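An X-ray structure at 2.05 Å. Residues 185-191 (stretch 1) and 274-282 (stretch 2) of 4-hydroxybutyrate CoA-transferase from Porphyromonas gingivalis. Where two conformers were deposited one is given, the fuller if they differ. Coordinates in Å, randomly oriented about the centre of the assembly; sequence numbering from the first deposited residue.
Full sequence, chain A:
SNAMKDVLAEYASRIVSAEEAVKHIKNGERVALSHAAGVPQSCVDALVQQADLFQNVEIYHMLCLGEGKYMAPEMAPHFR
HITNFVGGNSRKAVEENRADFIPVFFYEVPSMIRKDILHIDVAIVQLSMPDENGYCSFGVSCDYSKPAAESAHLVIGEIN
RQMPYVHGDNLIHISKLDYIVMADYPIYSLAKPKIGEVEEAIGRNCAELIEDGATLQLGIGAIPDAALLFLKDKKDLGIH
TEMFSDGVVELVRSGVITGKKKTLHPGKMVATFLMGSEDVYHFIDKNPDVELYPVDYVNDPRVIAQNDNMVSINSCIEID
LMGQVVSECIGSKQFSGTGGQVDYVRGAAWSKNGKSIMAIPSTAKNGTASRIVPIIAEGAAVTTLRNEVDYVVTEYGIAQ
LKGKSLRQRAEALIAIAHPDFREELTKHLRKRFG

Stretch 1, residues 185-191: YPIYSLA
Stretch 2 274-282: LMGSEDVYH

Three residues have the largest covered areas in this contact: Leu190 from the first stretch and Tyr281 and Met275 from the second. Residues 185-191 form no regular helix or strand; their backbone is nonetheless extended, with phi/psi running from -71/167 at Ile187 through -62/133 at Tyr188 and -119/164 at Ser189 to -121/135 at Leu190. The second stretch is equally open at Met275 (-156/140) and Gly276 (177/-152), then turns at Ser277 (-81/171) into a helix that begins at Glu278. The register is set where CA of Ser189 lies 4.9 Å from CA of Ser277 and CA of Leu190 lies 4.8 Å from CA of Gly276, so the numbering runs in opposite senses across these two pairs.

Tyr281 is the organising residue. From the first turn of the helix its CA-to-CB bond points toward the other stretch, and with chi1 at -56° (m) and chi2 at -35° the ring reaches back to the loop before its own helix. Its hydroxyl is used twice: Tyr281 OH donates to Tyr188 O at 2.6 Å and accepts from Gly276 N at 3.0 Å. One buried phenol thus ties together the backbones of both stretches. Tyr188 O lies at the ring edge, near its plane, where a phenol O-H readily points; Ile187 covers one face. That residue is p at chi1 (69°) and t at chi2; its CA-to-CB bond points toward the second stretch, and its CD1 lies over the ring face: Ile187 CD1 is 3.5 Å from the Tyr281 ring centroid and 6° off the ring normal, a CH-pi contact, while Ile187 CG1 comes to 3.3 Å from Tyr281 CE2.

Leu190, the residue with most area covered, joins by backbone and side chain alike. Leu190 N donates to Gly276 O at 3.0 Å with an angle of 158°, and the same oxygen receives a CA-H...O contact from Ser189 CA at 3.1 Å. Gly276 therefore donates to the tyrosine through its nitrogen while accepting from the first stretch through its oxygen. It has no side chain, and an ideal CB there would point away from the contact and be crowded by Val280 CG2 at 3.0 Å. The Leu190 side chain leaves sideways in the m,t rotamer and packs against Met275, a selenomethionine with chi1 and chi2 both t and chi3 near 7°; Leu190 CD1 lies 3.5 Å from Met275 CG.

Ser277 caps the helix: in the p rotamer its OG accepts a weak bond from Asp279 N at 3.1 Å. The oxygen of water 1 accepts from Ile187 N at 2.9 Å and donates to Glu278 OE2 at 2.6 Å, linking buried Ile187 to exposed Glu278. The rule to read here is economy: one hydroxyl and the N and O of one glycine link the backbones, and apolar side chains fill the space around them.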

ATOM      1  N   TYR A 185     -25.392  31.590   2.673  1.00 22.29           N
ATOM      2  CA  TYR A 185     -26.262  30.470   2.987  1.00 22.94           C
ATOM      3  C   TYR A 185     -25.513  29.546   3.909  1.00 23.20           C
ATOM      4  O   TYR A 185     -24.293  29.495   3.853  1.00 22.50           O
ATOM      5  CB  TYR A 185     -26.733  29.727   1.719  1.00 23.08           C
ATOM      6  CG  TYR A 185     -25.625  29.114   0.886  1.00 23.32           C
ATOM      7  CD1 TYR A 185     -24.926  27.986   1.333  1.00 25.88           C
ATOM      8  CD2 TYR A 185     -25.268  29.657  -0.340  1.00 23.23           C
ATOM      9  CE1 TYR A 185     -23.901  27.426   0.590  1.00 25.12           C
ATOM     10  CE2 TYR A 185     -24.229  29.112  -1.093  1.00 24.00           C
ATOM     11  CZ  TYR A 185     -23.543  27.997  -0.624  1.00 25.41           C
ATOM     12  OH  TYR A 185     -22.515  27.417  -1.358  1.00 24.64           O
ATOM     13  N   PRO A 186     -26.243  28.834   4.774  1.00 23.69           N
ATOM     14  CA  PRO A 186     -25.569  27.918   5.656  1.00 24.39           C
ATOM     15  C   PRO A 186     -24.973  26.761   4.858  1.00 25.22           C
ATOM     16  O   PRO A 186     -25.625  26.205   3.977  1.00 25.44           O
ATOM     17  CB  PRO A 186     -26.685  27.445   6.599  1.00 24.09           C
ATOM     18  CG  PRO A 186     -27.949  27.688   5.842  1.00 24.52           C
ATOM     19  CD  PRO A 186     -27.681  28.955   5.094  1.00 24.19           C
ATOM     20  N   ILE A 187     -23.731  26.407   5.138  1.00 26.24           N
ATOM     21  CA  ILE A 187     -23.122  25.300   4.405  1.00 27.00           C
ATOM     22  C   ILE A 187     -23.782  23.991   4.870  1.00 27.67           C
ATOM     23  O   ILE A 187     -24.506  24.002   5.859  1.00 27.70           O
ATOM     24  CB  ILE A 187     -21.591  25.294   4.543  1.00 26.98           C
ATOM     25  CG1 ILE A 187     -21.146  24.949   5.959  1.00 26.58           C
ATOM     26  CG2 ILE A 187     -21.008  26.675   4.130  1.00 26.61           C
ATOM     27  CD1 ILE A 187     -19.599  24.843   6.074  1.00 23.88           C
ATOM     28  N   TYR A 188     -23.565  22.885   4.161  1.00 28.78           N
ATOM     29  CA  TYR A 188     -24.203  21.609   4.548  1.00 29.58           C
ATOM     30  C   TYR A 188     -23.733  21.214   5.935  1.00 29.84           C
ATOM     31  O   TYR A 188     -22.543  21.308   6.230  1.00 28.45           O
ATOM     32  CB  TYR A 188     -23.916  20.476   3.549  1.00 29.80           C
ATOM     33  CG  TYR A 188     -24.627  20.649   2.226  1.00 31.90           C
ATOM     34  CD1 TYR A 188     -26.004  20.816   2.170  1.00 35.14           C
ATOM     35  CD2 TYR A 188     -23.925  20.650   1.028  1.00 35.63           C
ATOM     36  CE1 TYR A 188     -26.673  20.984   0.953  1.00 36.58           C
ATOM     37  CE2 TYR A 188     -24.586  20.819  -0.200  1.00 36.71           C
ATOM     38  CZ  TYR A 188     -25.952  20.982  -0.229  1.00 36.70           C
ATOM     39  OH  TYR A 188     -26.605  21.150  -1.434  1.00 39.39           O
ATOM     40  N   SER A 189     -24.682  20.829   6.793  1.00 29.85           N
ATOM     41  CA  SER A 189     -24.371  20.336   8.113  1.00 31.19           C
ATOM     42  C   SER A 189     -24.858  18.909   8.327  1.00 32.02           C
ATOM     43  O   SER A 189     -25.686  18.392   7.593  1.00 32.01           O
ATOM     44  CB  SER A 189     -24.946  21.246   9.184  1.00 31.15           C
ATOM     45  OG  SER A 189     -26.339  21.309   9.079  1.00 32.84           O
ATOM     46  N   LEU A 190     -24.320  18.293   9.359  1.00 33.19           N
ATOM     47  CA  LEU A 190     -24.666  16.946   9.750  1.00 34.25           C
ATOM     48  C   LEU A 190     -25.192  16.991  11.153  1.00 34.96           C
ATOM     49  O   LEU A 190     -24.588  17.640  12.028  1.00 35.32           O
ATOM     50  CB  LEU A 190     -23.422  16.089   9.825  1.00 34.42           C
ATOM     51  CG  LEU A 190     -22.717  15.586   8.596  1.00 35.16           C
ATOM     52  CD1 LEU A 190     -21.460  14.911   9.098  1.00 35.55           C
ATOM     53  CD2 LEU A 190     -23.593  14.622   7.825  1.00 36.27           C
ATOM     54  N   ALA A 191     -26.288  16.278  11.374  1.00 35.49           N
ATOM     55  CA  ALA A 191     -26.730  15.918  12.713  1.00 36.32           C
ATOM     56  C   ALA A 191     -26.021  14.629  13.106  1.00 36.73           C
ATOM     57  O   ALA A 191     -25.738  13.779  12.248  1.00 36.57           O
ATOM     58  CB  ALA A 191     -28.258  15.709  12.753  1.00 35.99           C
ATOM     59  N   LEU A 274     -13.623  19.247   6.612  1.00 21.56           N
ATOM     60  CA  LEU A 274     -14.429  19.258   7.852  1.00 22.75           C
ATOM     61  C   LEU A 274     -15.894  19.221   7.503  1.00 23.64           C
ATOM     62  O   LEU A 274     -16.302  19.751   6.466  1.00 23.29           O
ATOM     63  CB  LEU A 274     -14.178  20.529   8.653  1.00 21.97           C
ATOM     64  CG  LEU A 274     -12.748  20.761   9.098  1.00 23.06           C
ATOM     65  CD1 LEU A 274     -12.575  22.162   9.642  1.00 21.23           C
ATOM     66  CD2 LEU A 274     -12.306  19.686  10.119  1.00 21.76           C
HETATM   67  N   MSE A 275     -16.676  18.570   8.361  1.00 24.70           N
HETATM   68  CA  MSE A 275     -18.134  18.573   8.250  0.50 24.58           C
HETATM   69  C   MSE A 275     -18.768  18.283   9.608  1.00 25.48           C
HETATM   70  O   MSE A 275     -18.276  17.436  10.355  1.00 25.81           O
HETATM   71  CB  MSE A 275     -18.589  17.531   7.229  0.50 24.36           C
HETATM   72  CG  MSE A 275     -20.096  17.444   7.090  0.50 23.11           C
HETATM   73 SE   MSE A 275     -20.650  16.554   5.471  0.40 21.02          SE
HETATM   74  CE  MSE A 275     -18.927  15.957   4.841  0.50 20.90           C
ATOM     75  N   GLY A 276     -19.847  18.986   9.925  1.00 25.69           N
ATOM     76  CA  GLY A 276     -20.520  18.790  11.204  1.00 26.37           C
ATOM     77  C   GLY A 276     -21.653  19.762  11.343  1.00 26.34           C
ATOM     78  O   GLY A 276     -22.211  20.194  10.350  1.00 27.02           O
ATOM     79  N   SER A 277     -21.988  20.116  12.576  1.00 26.91           N
ATOM     80  CA  SER A 277     -23.077  21.028  12.830  1.00 27.36           C
ATOM     81  C   SER A 277     -22.609  22.458  12.626  1.00 28.58           C
ATOM     82  O   SER A 277     -21.416  22.738  12.478  1.00 27.93           O
ATOM     83  CB  SER A 277     -23.601  20.870  14.261  1.00 27.05           C
ATOM     84  OG  SER A 277     -22.670  21.401  15.189  1.00 25.14           O
ATOM     85  N   GLU A 278     -23.573  23.370  12.648  1.00 29.96           N
ATOM     86  CA  GLU A 278     -23.274  24.794  12.600  1.00 31.07           C
ATOM     87  C   GLU A 278     -22.311  25.171  13.725  1.00 31.35           C
ATOM     88  O   GLU A 278     -21.461  26.052  13.572  1.00 31.84           O
ATOM     89  CB  GLU A 278     -24.571  25.607  12.660  1.00 31.72           C
ATOM     90  CG  GLU A 278     -24.535  26.908  11.866  1.00 34.75           C
ATOM     91  CD  GLU A 278     -23.867  26.788  10.483  1.00 38.94           C
ATOM     92  OE1 GLU A 278     -24.093  25.780   9.734  1.00 42.58           O
ATOM     93  OE2 GLU A 278     -23.096  27.721  10.154  1.00 41.56           O
ATOM     94  N   ASP A 279     -22.401  24.461  14.839  1.00 31.53           N
ATOM     95  CA  ASP A 279     -21.495  24.678  15.951  1.00 31.73           C
ATOM     96  C   ASP A 279     -20.043  24.418  15.587  1.00 30.98           C
ATOM     97  O   ASP A 279     -19.170  25.189  15.982  1.00 31.10           O
ATOM     98  CB  ASP A 279     -21.881  23.791  17.127  1.00 32.39           C
ATOM     99  CG  ASP A 279     -21.052  24.058  18.352  1.00 33.90           C
ATOM    100  OD1 ASP A 279     -20.645  25.215  18.597  1.00 38.00           O
ATOM    101  OD2 ASP A 279     -20.798  23.094  19.089  1.00 37.26           O
ATOM    102  N   VAL A 280     -19.767  23.333  14.859  1.00 30.18           N
ATOM    103  CA  VAL A 280     -18.384  23.037  14.442  1.00 29.17           C
ATOM    104  C   VAL A 280     -17.824  24.158  13.567  1.00 28.57           C
ATOM    105  O   VAL A 280     -16.666  24.577  13.740  1.00 28.39           O
ATOM    106  CB  VAL A 280     -18.273  21.691  13.691  1.00 29.63           C
ATOM    107  CG1 VAL A 280     -16.971  21.602  12.906  1.00 29.33           C
ATOM    108  CG2 VAL A 280     -18.372  20.552  14.678  1.00 28.73           C
ATOM    109  N   TYR A 281     -18.658  24.639  12.646  1.00 27.24           N
ATOM    110  CA  TYR A 281     -18.274  25.669  11.726  1.00 27.07           C
ATOM    111  C   TYR A 281     -17.986  27.008  12.427  1.00 27.82           C
ATOM    112  O   TYR A 281     -17.118  27.740  11.974  1.00 28.01           O
ATOM    113  CB  TYR A 281     -19.337  25.829  10.642  1.00 26.45           C
ATOM    114  CG  TYR A 281     -19.642  24.546   9.885  1.00 24.56           C
ATOM    115  CD1 TYR A 281     -18.644  23.616   9.610  1.00 23.35           C
ATOM    116  CD2 TYR A 281     -20.925  24.273   9.443  1.00 24.54           C
ATOM    117  CE1 TYR A 281     -18.931  22.432   8.914  1.00 25.40           C
ATOM    118  CE2 TYR A 281     -21.218  23.112   8.755  1.00 23.87           C
ATOM    119  CZ  TYR A 281     -20.215  22.194   8.492  1.00 24.82           C
ATOM    120  OH  TYR A 281     -20.493  21.044   7.804  1.00 23.76           O
ATOM    121  N   HIS A 282     -18.693  27.308  13.524  1.00 27.94           N
ATOM    122  CA  HIS A 282     -18.371  28.475  14.367  1.00 28.71           C
ATOM    123  C   HIS A 282     -17.068  28.255  15.158  1.00 27.73           C
ATOM    124  O   HIS A 282     -16.223  29.125  15.202  1.00 27.38           O
ATOM    125  CB  HIS A 282     -19.531  28.817  15.322  1.00 29.28           C
ATOM    126  CG  HIS A 282     -19.217  29.927  16.282  1.00 32.91           C
ATOM    127  ND1 HIS A 282     -19.009  29.711  17.630  1.00 37.05           N
ATOM    128  CD2 HIS A 282     -19.045  31.260  16.086  1.00 36.43           C
ATOM    129  CE1 HIS A 282     -18.756  30.863  18.229  1.00 37.03           C
ATOM    130  NE2 HIS A 282     -18.763  31.818  17.314  1.00 37.76           N
TER
HETATM  131  O   HOH W   1     -22.759  27.610   7.562  1.00 30.30           O